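Long-range contact in sulfoquinovosidase (Escherichia coli, PDB 5AEG), which hydrolyses sulfoquinovosyl diacylglycerides and simpler sulfoquinovosides to release sulfoquinovose for bacterial sulfoglycolysis: residues F146-R157 and A173-Q184. Numbering follows the deposited sequence.
Sequences FPLWTSEQGVGR and AGGDYYWTFFPQ. With CA (calcium ion), chain D.
R157 reaches the turn D176–W179 because its chain runs extended through chi2 and then bends at chi3 (71°), which turns the guanidinium edge toward Y177 O and W179 O. NH2 donates to W179 O at 2.9 Å, on a lone pair in the carbonyl plane, and more weakly to Y177 O; D176 O lies over one guanidinium face. NE meets Q153 O of its own loop at 2.9 Å, so one flat group ties both segments. With an alanine here, the carbonyls of W179, Y177 and Q153 would probably lose this shared donor group and the turn its tie to the calcium loop. Backbone bonds V155 N to A173 O and R157 N to G174 O, both 2.8 Å, join the loops where G154 and G175 pack CA to CA. Farther along, P147 CD sits over the Y178 ring, 3.8 Å from its centroid and 17° off the normal, a CH-pi contact. Y177 presents its edge to the F146 face in an offset edge-to-face pair, planes at 89°. The polar grip on the calcium loop falls mostly on main-chain carbonyls, presenting G154 O, 2.4 Å from calcium, to a site shared with Q153, D472, the inferred proton donor, and D481, consistent with the metal joining the mutarotase-like and TIM-barrel parts.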
ATOM      1  N   PHE A 146      13.163 -10.151   1.006  1.00 19.26           N
ATOM      2  CA  PHE A 146      12.497  -8.839   0.990  1.00 19.42           C
ATOM      3  C   PHE A 146      12.999  -7.966   2.114  1.00 20.34           C
ATOM      4  O   PHE A 146      12.491  -8.010   3.260  1.00 19.60           O
ATOM      5  CB  PHE A 146      10.972  -8.952   0.998  1.00 20.33           C
ATOM      6  CG  PHE A 146      10.445  -9.631  -0.239  1.00 20.39           C
ATOM      7  CD1 PHE A 146      10.454 -11.022  -0.299  1.00 19.29           C
ATOM      8  CD2 PHE A 146       9.985  -8.901  -1.327  1.00 19.55           C
ATOM      9  CE1 PHE A 146      10.030 -11.677  -1.422  1.00 20.78           C
ATOM     10  CE2 PHE A 146       9.591  -9.563  -2.484  1.00 18.04           C
ATOM     11  CZ  PHE A 146       9.641 -10.947  -2.545  1.00 19.00           C
ATOM     12  N   PRO A 147      13.953  -7.103   1.782  1.00 20.71           N
ATOM     13  CA  PRO A 147      14.168  -5.966   2.656  1.00 19.85           C
ATOM     14  C   PRO A 147      12.860  -5.175   2.832  1.00 19.41           C
ATOM     15  O   PRO A 147      12.112  -4.910   1.849  1.00 20.43           O
ATOM     16  CB  PRO A 147      15.182  -5.107   1.861  1.00 21.24           C
ATOM     17  CG  PRO A 147      15.922  -6.132   1.025  1.00 22.13           C
ATOM     18  CD  PRO A 147      14.760  -7.009   0.574  1.00 20.49           C
ATOM     19  N   LEU A 148      12.654  -4.722   4.052  1.00 18.24           N
ATOM     20  CA  LEU A 148      11.486  -3.987   4.485  1.00 18.75           C
ATOM     21  C   LEU A 148      11.885  -2.592   4.998  1.00 24.09           C
ATOM     22  O   LEU A 148      12.117  -2.356   6.232  1.00 20.44           O
ATOM     23  CB  LEU A 148      10.775  -4.749   5.606  1.00 19.70           C
ATOM     24  CG  LEU A 148      10.290  -6.152   5.140  1.00 21.01           C
ATOM     25  CD1 LEU A 148       9.751  -6.931   6.344  1.00 21.66           C
ATOM     26  CD2 LEU A 148       9.259  -6.139   3.984  1.00 20.10           C
ATOM     27  N   TRP A 149      11.884  -1.638   4.067  1.00 20.39           N
ATOM     28  CA  TRP A 149      12.312  -0.300   4.345  1.00 20.71           C
ATOM     29  C   TRP A 149      11.529   0.639   3.444  1.00 19.85           C
ATOM     30  O   TRP A 149      11.637   0.509   2.223  1.00 21.03           O
ATOM     31  CB  TRP A 149      13.775  -0.250   4.084  1.00 19.75           C
ATOM     32  CG  TRP A 149      14.366   1.106   4.366  1.00 23.41           C
ATOM     33  CD1 TRP A 149      14.646   2.106   3.448  1.00 25.26           C
ATOM     34  CD2 TRP A 149      14.701   1.645   5.646  1.00 23.19           C
ATOM     35  NE1 TRP A 149      15.154   3.213   4.095  1.00 24.86           N
ATOM     36  CE2 TRP A 149      15.203   2.970   5.432  1.00 24.46           C
ATOM     37  CE3 TRP A 149      14.689   1.130   6.950  1.00 22.00           C
ATOM     38  CZ2 TRP A 149      15.681   3.756   6.484  1.00 23.55           C
ATOM     39  CZ3 TRP A 149      15.174   1.932   8.010  1.00 21.72           C
ATOM     40  CH2 TRP A 149      15.649   3.219   7.757  1.00 24.68           C
ATOM     41  N   THR A 150      10.703   1.494   4.020  1.00 17.49           N
ATOM     42  CA  THR A 150       9.825   2.378   3.211  1.00 20.20           C
ATOM     43  C   THR A 150      10.673   3.346   2.428  1.00 20.88           C
ATOM     44  O   THR A 150      11.706   3.851   2.931  1.00 19.59           O
ATOM     45  CB  THR A 150       8.673   3.068   3.989  1.00 21.54           C
ATOM     46  OG1 THR A 150       7.808   3.618   3.012  1.00 22.05           O
ATOM     47  CG2 THR A 150       9.144   4.126   4.972  1.00 22.38           C
ATOM     48  N   SER A 151      10.345   3.515   1.156  1.00 19.62           N
ATOM     49  CA  SER A 151      11.121   4.335   0.241  1.00 21.68           C
ATOM     50  C   SER A 151      10.299   4.697  -0.979  1.00 21.77           C
ATOM     51  O   SER A 151       9.132   4.270  -1.115  1.00 17.54           O
ATOM     52  CB  SER A 151      12.394   3.641  -0.242  1.00 21.26           C
ATOM     53  OG  SER A 151      12.239   2.610  -1.259  1.00 19.54           O
ATOM     54  N   GLU A 152      10.888   5.517  -1.845  1.00 20.32           N
ATOM     55  CA  GLU A 152      10.290   5.613  -3.197  1.00 19.40           C
ATOM     56  C   GLU A 152      10.224   4.223  -3.772  1.00 17.29           C
ATOM     57  O   GLU A 152      11.044   3.312  -3.533  1.00 19.65           O
ATOM     58  CB  GLU A 152      11.032   6.522  -4.132  1.00 22.19           C
ATOM     59  CG  GLU A 152      11.198   7.958  -3.616  1.00 24.98           C
ATOM     60  CD  GLU A 152       9.913   8.510  -3.102  1.00 28.14           C
ATOM     61  OE1 GLU A 152       8.905   8.393  -3.880  1.00 28.79           O
ATOM     62  OE2 GLU A 152       9.873   9.003  -1.917  1.00 25.94           O
ATOM     63  N   GLN A 153       9.213   4.022  -4.608  1.00 18.46           N
ATOM     64  CA  GLN A 153       8.898   2.702  -5.092  1.00 16.76           C
ATOM     65  C   GLN A 153       9.736   2.246  -6.344  1.00 19.44           C
ATOM     66  O   GLN A 153       9.799   1.067  -6.673  1.00 17.61           O
ATOM     67  CB  GLN A 153       7.391   2.783  -5.429  1.00 19.64           C
ATOM     68  CG  GLN A 153       6.728   1.433  -5.746  1.00 20.32           C
ATOM     69  CD  GLN A 153       6.314   1.354  -7.170  1.00 23.12           C
ATOM     70  OE1 GLN A 153       6.720   2.165  -7.998  1.00 20.18           O
ATOM     71  NE2 GLN A 153       5.484   0.386  -7.476  1.00 22.10           N
ATOM     72  N   GLY A 154      10.405   3.198  -7.001  1.00 18.80           N
ATOM     73  CA  GLY A 154      11.232   2.909  -8.116  1.00 19.03           C
ATOM     74  C   GLY A 154      10.582   3.325  -9.423  1.00 19.29           C
ATOM     75  O   GLY A 154       9.370   3.356  -9.533  1.00 17.30           O
ATOM     76  N   VAL A 155      11.392   3.641 -10.439  1.00 20.34           N
ATOM     77  CA  VAL A 155      10.854   3.913 -11.803  1.00 19.49           C
ATOM     78  C   VAL A 155      11.444   2.839 -12.682  1.00 23.17           C
ATOM     79  O   VAL A 155      12.666   2.808 -12.999  1.00 20.45           O
ATOM     80  CB  VAL A 155      11.333   5.322 -12.248  1.00 20.27           C
ATOM     81  CG1 VAL A 155      11.032   5.581 -13.721  1.00 18.00           C
ATOM     82  CG2 VAL A 155      10.848   6.393 -11.255  1.00 18.98           C
ATOM     83  N   GLY A 156      10.594   1.920 -13.128  1.00 20.32           N
ATOM     84  CA  GLY A 156      11.045   0.722 -13.845  1.00 17.85           C
ATOM     85  C   GLY A 156      11.132  -0.532 -12.964  1.00 17.64           C
ATOM     86  O   GLY A 156      10.583  -1.568 -13.300  1.00 18.15           O
ATOM     87  N   ARG A 157      11.897  -0.457 -11.874  1.00 18.88           N
ATOM     88  CA  ARG A 157      11.947  -1.525 -10.828  1.00 19.71           C
ATOM     89  C   ARG A 157      12.552  -2.848 -11.251  1.00 21.33           C
ATOM     90  O   ARG A 157      12.363  -3.861 -10.582  1.00 20.91           O
ATOM     91  CB  ARG A 157      10.563  -1.726 -10.245  1.00 18.86           C
ATOM     92  CG  ARG A 157       9.924  -0.438  -9.712  1.00 20.05           C
ATOM     93  CD  ARG A 157       8.520  -0.566  -9.135  1.00 19.38           C
ATOM     94  NE  ARG A 157       8.640  -1.310  -7.812  1.00 21.87           N
ATOM     95  CZ  ARG A 157       8.523  -2.613  -7.678  1.00 20.24           C
ATOM     96  NH1 ARG A 157       8.182  -3.341  -8.695  1.00 22.39           N
ATOM     97  NH2 ARG A 157       8.727  -3.221  -6.494  1.00 22.13           N
ATOM     98  N   ALA A 173      17.297   5.946  -8.894  1.00 23.42           N
ATOM     99  CA  ALA A 173      15.809   5.968  -8.897  1.00 19.56           C
ATOM    100  C   ALA A 173      15.108   4.785  -9.557  1.00 18.81           C
ATOM    101  O   ALA A 173      13.825   4.738  -9.514  1.00 21.63           O
ATOM    102  CB  ALA A 173      15.316   7.276  -9.479  1.00 21.79           C
ATOM    103  N   GLY A 174      15.852   3.869 -10.136  1.00 19.46           N
ATOM    104  CA  GLY A 174      15.264   2.733 -10.888  1.00 20.20           C
ATOM    105  C   GLY A 174      14.570   1.776  -9.906  1.00 22.22           C
ATOM    106  O   GLY A 174      13.536   1.177 -10.239  1.00 19.10           O
ATOM    107  N   GLY A 175      15.185   1.574  -8.715  1.00 22.51           N
ATOM    108  CA  GLY A 175      14.658   0.597  -7.753  1.00 20.14           C
ATOM    109  C   GLY A 175      14.848  -0.833  -8.163  1.00 21.91           C
ATOM    110  O   GLY A 175      15.624  -1.171  -9.073  1.00 19.63           O
ATOM    111  N   ASP A 176      14.152  -1.703  -7.433  1.00 20.77           N
ATOM    112  CA  ASP A 176      14.224  -3.119  -7.635  1.00 21.03           C
ATOM    113  C   ASP A 176      12.900  -3.771  -7.167  1.00 18.86           C
ATOM    114  O   ASP A 176      11.995  -3.097  -6.692  1.00 20.61           O
ATOM    115  CB  ASP A 176      15.451  -3.693  -6.907  1.00 23.80           C
ATOM    116  CG  ASP A 176      16.029  -4.914  -7.593  1.00 25.56           C
ATOM    117  OD1 ASP A 176      15.412  -5.564  -8.446  1.00 23.24           O
ATOM    118  OD2 ASP A 176      17.164  -5.228  -7.244  1.00 31.05           O
ATOM    119  N   TYR A 177      12.826  -5.076  -7.297  1.00 18.21           N
ATOM    120  CA  TYR A 177      11.593  -5.851  -7.201  1.00 19.55           C
ATOM    121  C   TYR A 177      10.867  -5.721  -5.859  1.00 20.61           C
ATOM    122  O   TYR A 177       9.676  -5.872  -5.814  1.00 21.87           O
ATOM    123  CB  TYR A 177      11.870  -7.353  -7.493  1.00 20.72           C
ATOM    124  CG  TYR A 177      12.693  -8.047  -6.452  1.00 19.84           C
ATOM    125  CD1 TYR A 177      12.105  -8.558  -5.280  1.00 20.92           C
ATOM    126  CD2 TYR A 177      14.079  -8.129  -6.590  1.00 21.03           C
ATOM    127  CE1 TYR A 177      12.843  -9.238  -4.315  1.00 20.66           C
ATOM    128  CE2 TYR A 177      14.842  -8.821  -5.647  1.00 22.11           C
ATOM    129  CZ  TYR A 177      14.216  -9.349  -4.495  1.00 22.88           C
ATOM    130  OH  TYR A 177      14.959  -9.967  -3.493  1.00 22.70           O
ATOM    131  N   TYR A 178      11.614  -5.382  -4.815  1.00 20.65           N
ATOM    132  CA  TYR A 178      11.122  -5.285  -3.440  1.00 18.45           C
ATOM    133  C   TYR A 178      10.900  -3.864  -3.033  1.00 20.75           C
ATOM    134  O   TYR A 178      10.363  -3.645  -1.947  1.00 20.48           O
ATOM    135  CB  TYR A 178      12.112  -5.953  -2.410  1.00 20.55           C
ATOM    136  CG  TYR A 178      13.442  -5.328  -2.383  1.00 21.48           C
ATOM    137  CD1 TYR A 178      13.709  -4.243  -1.570  1.00 22.40           C
ATOM    138  CD2 TYR A 178      14.449  -5.793  -3.210  1.00 21.37           C
ATOM    139  CE1 TYR A 178      14.954  -3.656  -1.586  1.00 23.49           C
ATOM    140  CE2 TYR A 178      15.680  -5.183  -3.226  1.00 24.19           C
ATOM    141  CZ  TYR A 178      15.919  -4.119  -2.402  1.00 26.11           C
ATOM    142  OH  TYR A 178      17.180  -3.556  -2.414  1.00 30.22           O
ATOM    143  N   TRP A 179      11.214  -2.866  -3.861  1.00 18.76           N
ATOM    144  CA  TRP A 179      11.026  -1.529  -3.422  1.00 17.94           C
ATOM    145  C   TRP A 179       9.523  -1.182  -3.248  1.00 19.80           C
ATOM    146  O   TRP A 179       8.714  -1.550  -4.069  1.00 18.86           O
ATOM    147  CB  TRP A 179      11.687  -0.530  -4.385  1.00 18.72           C
ATOM    148  CG  TRP A 179      13.145  -0.437  -4.262  1.00 18.83           C
ATOM    149  CD1 TRP A 179      14.002  -1.401  -3.943  1.00 20.78           C
ATOM    150  CD2 TRP A 179      13.915   0.755  -4.479  1.00 18.92           C
ATOM    151  NE1 TRP A 179      15.292  -0.903  -3.957  1.00 22.11           N
ATOM    152  CE2 TRP A 179      15.258   0.434  -4.229  1.00 19.57           C
ATOM    153  CE3 TRP A 179      13.597   2.029  -4.884  1.00 18.37           C
ATOM    154  CZ2 TRP A 179      16.275   1.371  -4.363  1.00 21.74           C
ATOM    155  CZ3 TRP A 179      14.618   3.007  -4.978  1.00 20.78           C
ATOM    156  CH2 TRP A 179      15.935   2.660  -4.747  1.00 20.40           C
ATOM    157  N   THR A 180       9.199  -0.454  -2.197  1.00 18.53           N
ATOM    158  CA  THR A 180       7.849  -0.018  -1.943  1.00 17.99           C
ATOM    159  C   THR A 180       7.771   1.027  -0.866  1.00 17.97           C
ATOM    160  O   THR A 180       8.587   1.057   0.080  1.00 19.21           O
ATOM    161  CB  THR A 180       6.983  -1.274  -1.503  1.00 19.33           C
ATOM    162  OG1 THR A 180       5.664  -0.889  -1.128  1.00 17.01           O
ATOM    163  CG2 THR A 180       7.613  -2.064  -0.382  1.00 20.49           C
ATOM    164  N   PHE A 181       6.713   1.786  -0.978  1.00 20.33           N
ATOM    165  CA  PHE A 181       6.357   2.752  -0.017  1.00 21.37           C
ATOM    166  C   PHE A 181       5.514   2.190   1.140  1.00 20.10           C
ATOM    167  O   PHE A 181       5.212   2.958   2.019  1.00 17.07           O
ATOM    168  CB  PHE A 181       5.699   4.004  -0.609  1.00 22.94           C
ATOM    169  CG  PHE A 181       4.896   3.772  -1.836  1.00 20.33           C
ATOM    170  CD1 PHE A 181       3.833   2.914  -1.806  1.00 24.67           C
ATOM    171  CD2 PHE A 181       5.267   4.376  -3.030  1.00 21.82           C
ATOM    172  CE1 PHE A 181       3.145   2.598  -2.984  1.00 23.70           C
ATOM    173  CE2 PHE A 181       4.535   4.114  -4.249  1.00 21.65           C
ATOM    174  CZ  PHE A 181       3.551   3.164  -4.200  1.00 23.18           C
ATOM    175  N   PHE A 182       5.150   0.894   1.119  1.00 18.62           N
ATOM    176  CA  PHE A 182       4.304   0.298   2.181  1.00 19.10           C
ATOM    177  C   PHE A 182       4.845  -1.128   2.365  1.00 19.02           C
ATOM    178  O   PHE A 182       4.123  -2.081   2.127  1.00 19.37           O
ATOM    179  CB  PHE A 182       2.830   0.352   1.788  1.00 17.55           C
ATOM    180  CG  PHE A 182       1.833   0.033   2.890  1.00 17.20           C
ATOM    181  CD1 PHE A 182       2.179  -0.630   4.106  1.00 18.07           C
ATOM    182  CD2 PHE A 182       0.510   0.286   2.646  1.00 20.60           C
ATOM    183  CE1 PHE A 182       1.212  -0.905   5.022  1.00 17.99           C
ATOM    184  CE2 PHE A 182      -0.477   0.056   3.610  1.00 18.83           C
ATOM    185  CZ  PHE A 182      -0.104  -0.585   4.768  1.00 17.95           C
ATOM    186  N   PRO A 183       6.118  -1.280   2.779  1.00 17.51           N
ATOM    187  CA  PRO A 183       6.545  -2.592   3.229  1.00 18.91           C
ATOM    188  C   PRO A 183       5.971  -2.777   4.643  1.00 18.36           C
ATOM    189  O   PRO A 183       5.688  -1.797   5.326  1.00 20.06           O
ATOM    190  CB  PRO A 183       8.082  -2.482   3.309  1.00 17.67           C
ATOM    191  CG  PRO A 183       8.284  -1.021   3.688  1.00 17.90           C
ATOM    192  CD  PRO A 183       7.097  -0.249   3.158  1.00 17.64           C
ATOM    193  N   GLN A 184       5.736  -4.002   5.068  1.00 19.16           N
ATOM    194  CA  GLN A 184       5.239  -4.211   6.421  1.00 19.41           C
ATOM    195  C   GLN A 184       5.796  -5.573   6.906  1.00 19.36           C
ATOM    196  O   GLN A 184       5.800  -6.519   6.147  1.00 17.45           O
ATOM    197  CB  GLN A 184       3.712  -4.204   6.512  1.00 18.43           C
ATOM    198  CG  GLN A 184       3.255  -4.139   7.994  1.00 20.75           C
ATOM    199  CD  GLN A 184       1.801  -3.919   8.171  1.00 21.88           C
ATOM    200  OE1 GLN A 184       1.269  -2.939   7.670  1.00 21.67           O
ATOM    201  NE2 GLN A 184       1.150  -4.792   8.902  1.00 22.33           N
TER
HETATM  202 CA    CA D1680       7.024   3.359  -9.997  1.00 18.04          CA
HETATM  203  O   HOH W   1       9.820  -5.151   0.333  1.00 19.62           O
HETATM  204  O   HOH W   2      11.527  -0.021  -0.437  1.00 19.60           O
HETATM  205  O   HOH W   3       7.050   4.855 -11.856  1.00 18.24           O